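PDB 6QGI: VP5, which is an envelope protein of a haloarchaeal pleomorphic virus and probably drives fusion of the viral membrane with that of the host cell. Local coordinates for residues L4-G12 and I307-P315; D342-S350 and A429-L439. All blocks are in the same frame, centred on the assembly; numbering follows the deposited sequence.

Interaction 1 of 2, residues L4-G12 and I307-P315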
# COMPACT_ATOMS: atom_id res chain seq x y z
N LEU A 4 -8.34 -11.62 -3.27
CA LEU A 4 -7.24 -12.60 -3.24
C LEU A 4 -6.09 -12.14 -2.33
O LEU A 4 -5.64 -12.91 -1.50
CB LEU A 4 -6.72 -12.83 -4.68
CG LEU A 4 -5.48 -13.72 -4.90
CD1 LEU A 4 -5.76 -15.17 -4.51
CD2 LEU A 4 -5.00 -13.65 -6.34
N VAL A 5 -5.63 -10.90 -2.51
CA VAL A 5 -4.54 -10.31 -1.73
C VAL A 5 -4.98 -10.14 -0.27
O VAL A 5 -4.26 -10.57 0.64
CB VAL A 5 -4.07 -8.98 -2.37
CG1 VAL A 5 -3.10 -8.24 -1.46
CG2 VAL A 5 -3.45 -9.22 -3.74
N GLY A 6 -6.15 -9.54 -0.07
CA GLY A 6 -6.70 -9.26 1.26
C GLY A 6 -7.06 -10.45 2.11
O GLY A 6 -6.78 -10.45 3.31
N VAL A 7 -7.70 -11.48 1.51
CA VAL A 7 -8.16 -12.66 2.25
C VAL A 7 -7.27 -13.88 1.99
O VAL A 7 -6.76 -14.48 2.95
CB VAL A 7 -9.65 -12.97 1.96
CG1 VAL A 7 -10.14 -14.17 2.77
CG2 VAL A 7 -10.54 -11.75 2.21
N GLY A 8 -7.10 -14.23 0.71
CA GLY A 8 -6.32 -15.39 0.30
C GLY A 8 -4.87 -15.37 0.72
O GLY A 8 -4.33 -16.38 1.16
N LEU A 9 -4.22 -14.20 0.59
CA LEU A 9 -2.81 -14.06 0.94
C LEU A 9 -2.62 -13.36 2.28
O LEU A 9 -1.48 -13.28 2.75
CB LEU A 9 -2.05 -13.31 -0.17
CG LEU A 9 -2.23 -13.83 -1.62
CD1 LEU A 9 -1.71 -12.83 -2.63
CD2 LEU A 9 -1.59 -15.20 -1.81
N ALA A 10 -3.72 -12.89 2.92
CA ALA A 10 -3.73 -12.16 4.20
C ALA A 10 -2.71 -11.01 4.12
O ALA A 10 -1.92 -10.77 5.04
CB ALA A 10 -3.43 -13.10 5.37
N ALA A 11 -2.70 -10.34 2.96
CA ALA A 11 -1.77 -9.29 2.60
C ALA A 11 -2.50 -7.97 2.26
O ALA A 11 -3.71 -7.86 2.44
CB ALA A 11 -0.94 -9.75 1.41
N GLY A 12 -1.73 -6.99 1.81
CA GLY A 12 -2.23 -5.69 1.39
C GLY A 12 -1.63 -5.29 0.06
O GLY A 12 -0.50 -5.67 -0.24
N ILE A 307 0.93 -19.11 3.01
CA ILE A 307 0.25 -18.25 3.97
C ILE A 307 -0.47 -19.21 4.91
O ILE A 307 -1.41 -19.88 4.50
CB ILE A 307 -0.67 -17.20 3.26
CG1 ILE A 307 0.12 -16.36 2.23
CG2 ILE A 307 -1.41 -16.31 4.27
CD1 ILE A 307 1.30 -15.52 2.78
N GLN A 308 0.05 -19.34 6.13
CA GLN A 308 -0.38 -20.27 7.18
C GLN A 308 -1.90 -20.34 7.41
O GLN A 308 -2.44 -21.45 7.50
CB GLN A 308 0.28 -19.90 8.51
CG GLN A 308 1.79 -20.01 8.50
CD GLN A 308 2.29 -20.01 9.91
OE1 GLN A 308 2.01 -19.11 10.70
NE2 GLN A 308 3.02 -21.07 10.25
N ASP A 309 -2.57 -19.18 7.53
CA ASP A 309 -4.01 -19.05 7.82
C ASP A 309 -4.94 -19.55 6.70
O ASP A 309 -6.08 -19.90 6.99
CB ASP A 309 -4.35 -17.58 8.14
CG ASP A 309 -3.98 -17.11 9.54
OD1 ASP A 309 -3.11 -17.75 10.18
OD2 ASP A 309 -4.55 -16.09 9.99
N THR A 310 -4.49 -19.57 5.43
CA THR A 310 -5.33 -19.97 4.29
C THR A 310 -4.79 -21.19 3.51
O THR A 310 -5.58 -21.89 2.86
CB THR A 310 -5.47 -18.80 3.32
OG1 THR A 310 -4.16 -18.43 2.87
CG2 THR A 310 -6.18 -17.60 3.94
N GLY A 311 -3.48 -21.38 3.52
CA GLY A 311 -2.80 -22.45 2.80
C GLY A 311 -2.46 -22.09 1.37
O GLY A 311 -2.16 -22.98 0.57
N ALA A 312 -2.52 -20.78 1.04
CA ALA A 312 -2.24 -20.26 -0.30
C ALA A 312 -0.74 -20.22 -0.59
O ALA A 312 0.02 -19.60 0.15
CB ALA A 312 -2.85 -18.88 -0.47
N THR A 313 -0.32 -20.93 -1.67
CA THR A 313 1.08 -21.02 -2.12
C THR A 313 1.32 -19.99 -3.22
O THR A 313 0.52 -19.88 -4.16
CB THR A 313 1.44 -22.44 -2.57
OG1 THR A 313 0.47 -22.91 -3.50
CG2 THR A 313 1.56 -23.41 -1.40
N LEU A 314 2.44 -19.24 -3.11
CA LEU A 314 2.77 -18.17 -4.06
C LEU A 314 4.30 -18.02 -4.26
O LEU A 314 5.02 -17.77 -3.28
CB LEU A 314 2.15 -16.85 -3.54
CG LEU A 314 2.23 -15.60 -4.42
CD1 LEU A 314 1.42 -15.75 -5.71
CD2 LEU A 314 1.72 -14.40 -3.66
N PRO A 315 4.81 -18.14 -5.51
CA PRO A 315 6.25 -17.96 -5.74
C PRO A 315 6.62 -16.50 -6.03
O PRO A 315 5.98 -15.85 -6.86
CB PRO A 315 6.53 -18.85 -6.95
CG PRO A 315 5.18 -19.04 -7.64
CD PRO A 315 4.10 -18.44 -6.77
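Gly8 and Thr310 join the short N-terminal helical turn 4-8 to the tight connection between antiparallel strands 301-307 and 312-320, a beta-hairpin closed by the backbone bond from Ile307 N to Ala312 O. The polar part of the contact is one hydrogen bond, from Thr310 OG1 to Gly8 O at 2.7 Å. The hydroxyl sits between the backbone N and the carbonyl carbon (chi1 60°) and reaches the oxygen with a C=O...donor angle of 153°, somewhat tilted from the carbonyl plane. Ala312 CB also lies against this carbonyl, 3.3 Å from Gly8 O.

Apolar contacts make up the rest. The leucine branches of Leu9 and Leu314 cross at about a right angle, with CD2 of Leu9 3.9 Å from CD2 of Leu314 and 4.1 Å from Ala312 CB; Ile437 of strand 434-439 touches both leucines. On the other flank Ile307 packs against the chain as it leaves the helical turn, where Ala10 takes a positive phi. Ile307 CG2 meets Ala10 CB at 3.9 Å. Around Leu9 O the same isoleucine gathers three carbons, CG2 at 3.4 Å, CG1 at 3.5 Å and CD1 at 3.6 Å.

Interaction 2 of 2, residues D342-S350 and A429-L439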
# COMPACT_ATOMS: atom_id res chain seq x y z
N ASP A 342 8.49 -3.48 7.51
CA ASP A 342 7.43 -4.05 6.68
C ASP A 342 8.00 -5.02 5.65
O ASP A 342 9.10 -4.81 5.13
CB ASP A 342 6.62 -2.94 5.99
CG ASP A 342 5.80 -2.09 6.94
OD1 ASP A 342 5.05 -2.66 7.76
OD2 ASP A 342 5.89 -0.84 6.85
N VAL A 343 7.25 -6.11 5.38
CA VAL A 343 7.61 -7.16 4.43
C VAL A 343 6.84 -6.98 3.13
O VAL A 343 5.61 -6.95 3.17
CB VAL A 343 7.38 -8.59 4.98
CG1 VAL A 343 7.85 -9.66 3.99
CG2 VAL A 343 8.06 -8.78 6.31
N TYR A 344 7.56 -6.92 2.00
CA TYR A 344 6.95 -6.83 0.68
C TYR A 344 7.24 -8.12 -0.10
O TYR A 344 8.22 -8.81 0.19
CB TYR A 344 7.40 -5.57 -0.08
CG TYR A 344 6.98 -4.29 0.60
CD1 TYR A 344 5.68 -3.80 0.46
CD2 TYR A 344 7.85 -3.58 1.42
CE1 TYR A 344 5.27 -2.64 1.12
CE2 TYR A 344 7.45 -2.42 2.07
CZ TYR A 344 6.16 -1.95 1.92
OH TYR A 344 5.76 -0.80 2.55
N PHE A 345 6.34 -8.48 -1.03
CA PHE A 345 6.47 -9.70 -1.82
C PHE A 345 5.99 -9.46 -3.25
O PHE A 345 4.80 -9.23 -3.47
CB PHE A 345 5.71 -10.86 -1.15
CG PHE A 345 6.10 -12.25 -1.60
CD1 PHE A 345 7.31 -12.81 -1.19
CD2 PHE A 345 5.24 -13.02 -2.37
CE1 PHE A 345 7.66 -14.11 -1.58
CE2 PHE A 345 5.58 -14.32 -2.75
CZ PHE A 345 6.79 -14.86 -2.35
N THR A 346 6.94 -9.47 -4.21
CA THR A 346 6.66 -9.28 -5.63
C THR A 346 6.48 -10.66 -6.24
O THR A 346 7.42 -11.46 -6.24
CB THR A 346 7.77 -8.47 -6.30
OG1 THR A 346 7.99 -7.28 -5.54
CG2 THR A 346 7.45 -8.12 -7.75
N ALA A 347 5.27 -10.96 -6.71
CA ALA A 347 4.93 -12.26 -7.26
C ALA A 347 3.94 -12.17 -8.40
O ALA A 347 3.18 -11.21 -8.51
CB ALA A 347 4.34 -13.14 -6.17
N ASP A 348 3.92 -13.22 -9.24
CA ASP A 348 2.96 -13.34 -10.33
C ASP A 348 1.71 -13.97 -9.73
O ASP A 348 1.70 -15.17 -9.43
CB ASP A 348 3.53 -14.15 -11.51
CG ASP A 348 2.60 -14.29 -12.70
OD1 ASP A 348 1.48 -13.74 -12.64
OD2 ASP A 348 2.98 -14.94 -13.68
N MET A 349 0.66 -13.14 -9.53
CA MET A 349 -0.62 -13.54 -8.94
C MET A 349 -1.31 -14.64 -9.76
O MET A 349 -2.12 -15.37 -9.21
CB MET A 349 -1.57 -12.34 -8.78
CG MET A 349 -1.05 -11.27 -7.83
SD MET A 349 -0.79 -11.86 -6.14
CE MET A 349 0.83 -11.18 -5.80
N SER A 350 -0.93 -14.78 -11.04
CA SER A 350 -1.44 -15.81 -11.93
C SER A 350 -0.95 -17.22 -11.50
O SER A 350 -1.48 -18.23 -11.97
CB SER A 350 -1.05 -15.52 -13.38
OG SER A 350 -1.87 -16.24 -14.29
N ALA A 429 -6.66 -15.90 -14.64
CA ALA A 429 -5.81 -15.12 -15.55
C ALA A 429 -4.96 -15.99 -16.48
O ALA A 429 -4.34 -16.97 -16.05
CB ALA A 429 -4.91 -14.19 -14.76
N GLU A 430 -4.94 -15.61 -17.77
CA GLU A 430 -4.18 -16.26 -18.83
C GLU A 430 -2.80 -15.60 -18.96
O GLU A 430 -1.80 -16.29 -19.17
CB GLU A 430 -4.95 -16.21 -20.16
CG GLU A 430 -6.15 -17.14 -20.20
CD GLU A 430 -7.32 -16.66 -21.04
OE1 GLU A 430 -7.22 -16.71 -22.29
OE2 GLU A 430 -8.34 -16.23 -20.45
N GLN A 431 -2.75 -14.26 -18.79
CA GLN A 431 -1.54 -13.45 -18.82
C GLN A 431 -0.89 -13.39 -17.43
O GLN A 431 -1.53 -13.74 -16.43
CB GLN A 431 -1.87 -12.02 -19.29
CG GLN A 431 -2.02 -11.88 -20.80
CD GLN A 431 -2.24 -10.44 -21.23
OE1 GLN A 431 -1.89 -9.48 -20.52
NE2 GLN A 431 -2.81 -10.26 -22.41
N THR A 432 0.37 -12.93 -17.35
CA THR A 432 1.08 -12.76 -16.07
C THR A 432 0.47 -11.58 -15.31
O THR A 432 0.10 -10.58 -15.93
CB THR A 432 2.59 -12.54 -16.28
OG1 THR A 432 2.78 -11.32 -17.00
CG2 THR A 432 3.28 -13.71 -16.98
N GLN A 433 0.36 -11.71 -13.99
CA GLN A 433 -0.18 -10.67 -13.12
C GLN A 433 0.81 -10.39 -11.99
O GLN A 433 0.51 -10.65 -10.82
CB GLN A 433 -1.56 -11.06 -12.57
CG GLN A 433 -2.69 -10.98 -13.58
CD GLN A 433 -4.05 -11.03 -12.93
OE1 GLN A 433 -4.22 -11.48 -11.79
NE2 GLN A 433 -5.05 -10.55 -13.65
N TYR A 434 2.00 -9.89 -12.35
CA TYR A 434 3.04 -9.55 -11.39
C TYR A 434 2.59 -8.35 -10.56
O TYR A 434 2.13 -7.36 -11.13
CB TYR A 434 4.37 -9.25 -12.09
CG TYR A 434 5.12 -10.49 -12.53
CD1 TYR A 434 6.03 -11.11 -11.68
CD2 TYR A 434 4.94 -11.02 -13.79
CE1 TYR A 434 6.74 -12.24 -12.08
CE2 TYR A 434 5.64 -12.16 -14.21
CZ TYR A 434 6.54 -12.76 -13.35
OH TYR A 434 7.24 -13.89 -13.75
N GLU A 435 2.66 -8.48 -9.23
CA GLU A 435 2.24 -7.44 -8.28
C GLU A 435 3.07 -7.51 -7.01
O GLU A 435 3.60 -8.57 -6.69
CB GLU A 435 0.75 -7.59 -7.92
CG GLU A 435 -0.23 -7.51 -9.09
CD GLU A 435 -1.67 -7.86 -8.78
OE1 GLU A 435 -2.42 -8.14 -9.74
OE2 GLU A 435 -2.04 -7.87 -7.58
N THR A 436 3.14 -6.39 -6.27
CA THR A 436 3.83 -6.31 -4.98
C THR A 436 2.77 -6.20 -3.90
O THR A 436 1.90 -5.33 -3.95
CB THR A 436 4.82 -5.15 -4.94
OG1 THR A 436 5.78 -5.32 -5.98
CG2 THR A 436 5.55 -5.04 -3.60
N ILE A 437 2.84 -7.12 -2.93
CA ILE A 437 1.91 -7.19 -1.80
C ILE A 437 2.68 -7.02 -0.49
O ILE A 437 3.87 -7.33 -0.43
CB ILE A 437 1.09 -8.52 -1.81
CG1 ILE A 437 2.00 -9.77 -1.72
CG2 ILE A 437 0.18 -8.58 -3.05
CD1 ILE A 437 1.34 -11.04 -1.27
N GLN A 438 2.02 -6.49 0.55
CA GLN A 438 2.66 -6.37 1.87
C GLN A 438 2.15 -7.51 2.72
O GLN A 438 0.94 -7.61 2.95
CB GLN A 438 2.39 -5.00 2.51
CG GLN A 438 3.11 -4.83 3.85
CD GLN A 438 2.84 -3.52 4.53
OE1 GLN A 438 3.02 -2.46 3.96
NE2 GLN A 438 2.44 -3.57 5.79
N LEU A 439 3.05 -8.39 3.19
CA LEU A 439 2.69 -9.54 4.01
C LEU A 439 2.38 -9.11 5.43
O LEU A 439 3.23 -8.52 6.09
CB LEU A 439 3.80 -10.60 3.99
CG LEU A 439 4.24 -11.08 2.60
CD1 LEU A 439 5.49 -11.92 2.68
CD2 LEU A 439 3.14 -11.87 1.91
O HOH W 1 4.41 -5.96 6.65
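Antiparallel pairing of strands 343-348 and 434-439 builds this part of the beta-rich region, and an Asx turn follows at one end of the ladder. Phe345 with Ile437 and Ala347 with Glu435 are hydrogen-bonded pairs, each joined by two backbone bonds. Between them, in the non-hydrogen-bonded pair Thr346-Thr436, the two hydroxyls share a hydrogen bond of 3.0 Å from OG1 to OG1, on a face covered by helix 285-292.

Leu439 lies on the face shared with Val343, Phe345 and Ile437, its CD1 3.5 Å from Val343 CG1, while the Phe345 ring meets that of Phe318 edge-to-face. Met349, bent at chi2 and chi3, brings CE to 3.8 Å from Ile437 CG2. At the far end of the strands, Asp342 and Gln438 stack their carboxylate and amide planes 23° apart; Asp342 OD2 is hydrogen-bonded to Asn64.

Asp348 performs two tasks. Its CB sits 3.7 Å from the centroid of the Tyr434 ring, a CH-pi contact over one face and 9° off the normal. With CG anti to the backbone N (chi1 -179°), the carboxylate reaches the backbone at Gln433, and OD1 is gripped by two amides from opposite faces of its plane: Ser350 N at 3.1 Å, which forms the turn, and Gln433 N at 2.7 Å.

In the fold
The centres of interactions 1 and 2 lie about 11 Å apart, and their strands pair antiparallel in succession: 11-13 with 434-439, 434-439 with 343-355, and 343-355 with 312-320. The contacts meet directly at Gly12 and Gln438, where Gly12 O is 2.8 Å from Gln438 N, probably a hydrogen bond, and again where Phe345 CZ approaches Leu314 O at 3.5 Å. Leu9 also touches Met349, so the N-terminal segment packs on both partners of interaction 2. The N-linked glycan on Asn396 lies nearby, its sugar about 11 Å from the side chain of Ala429.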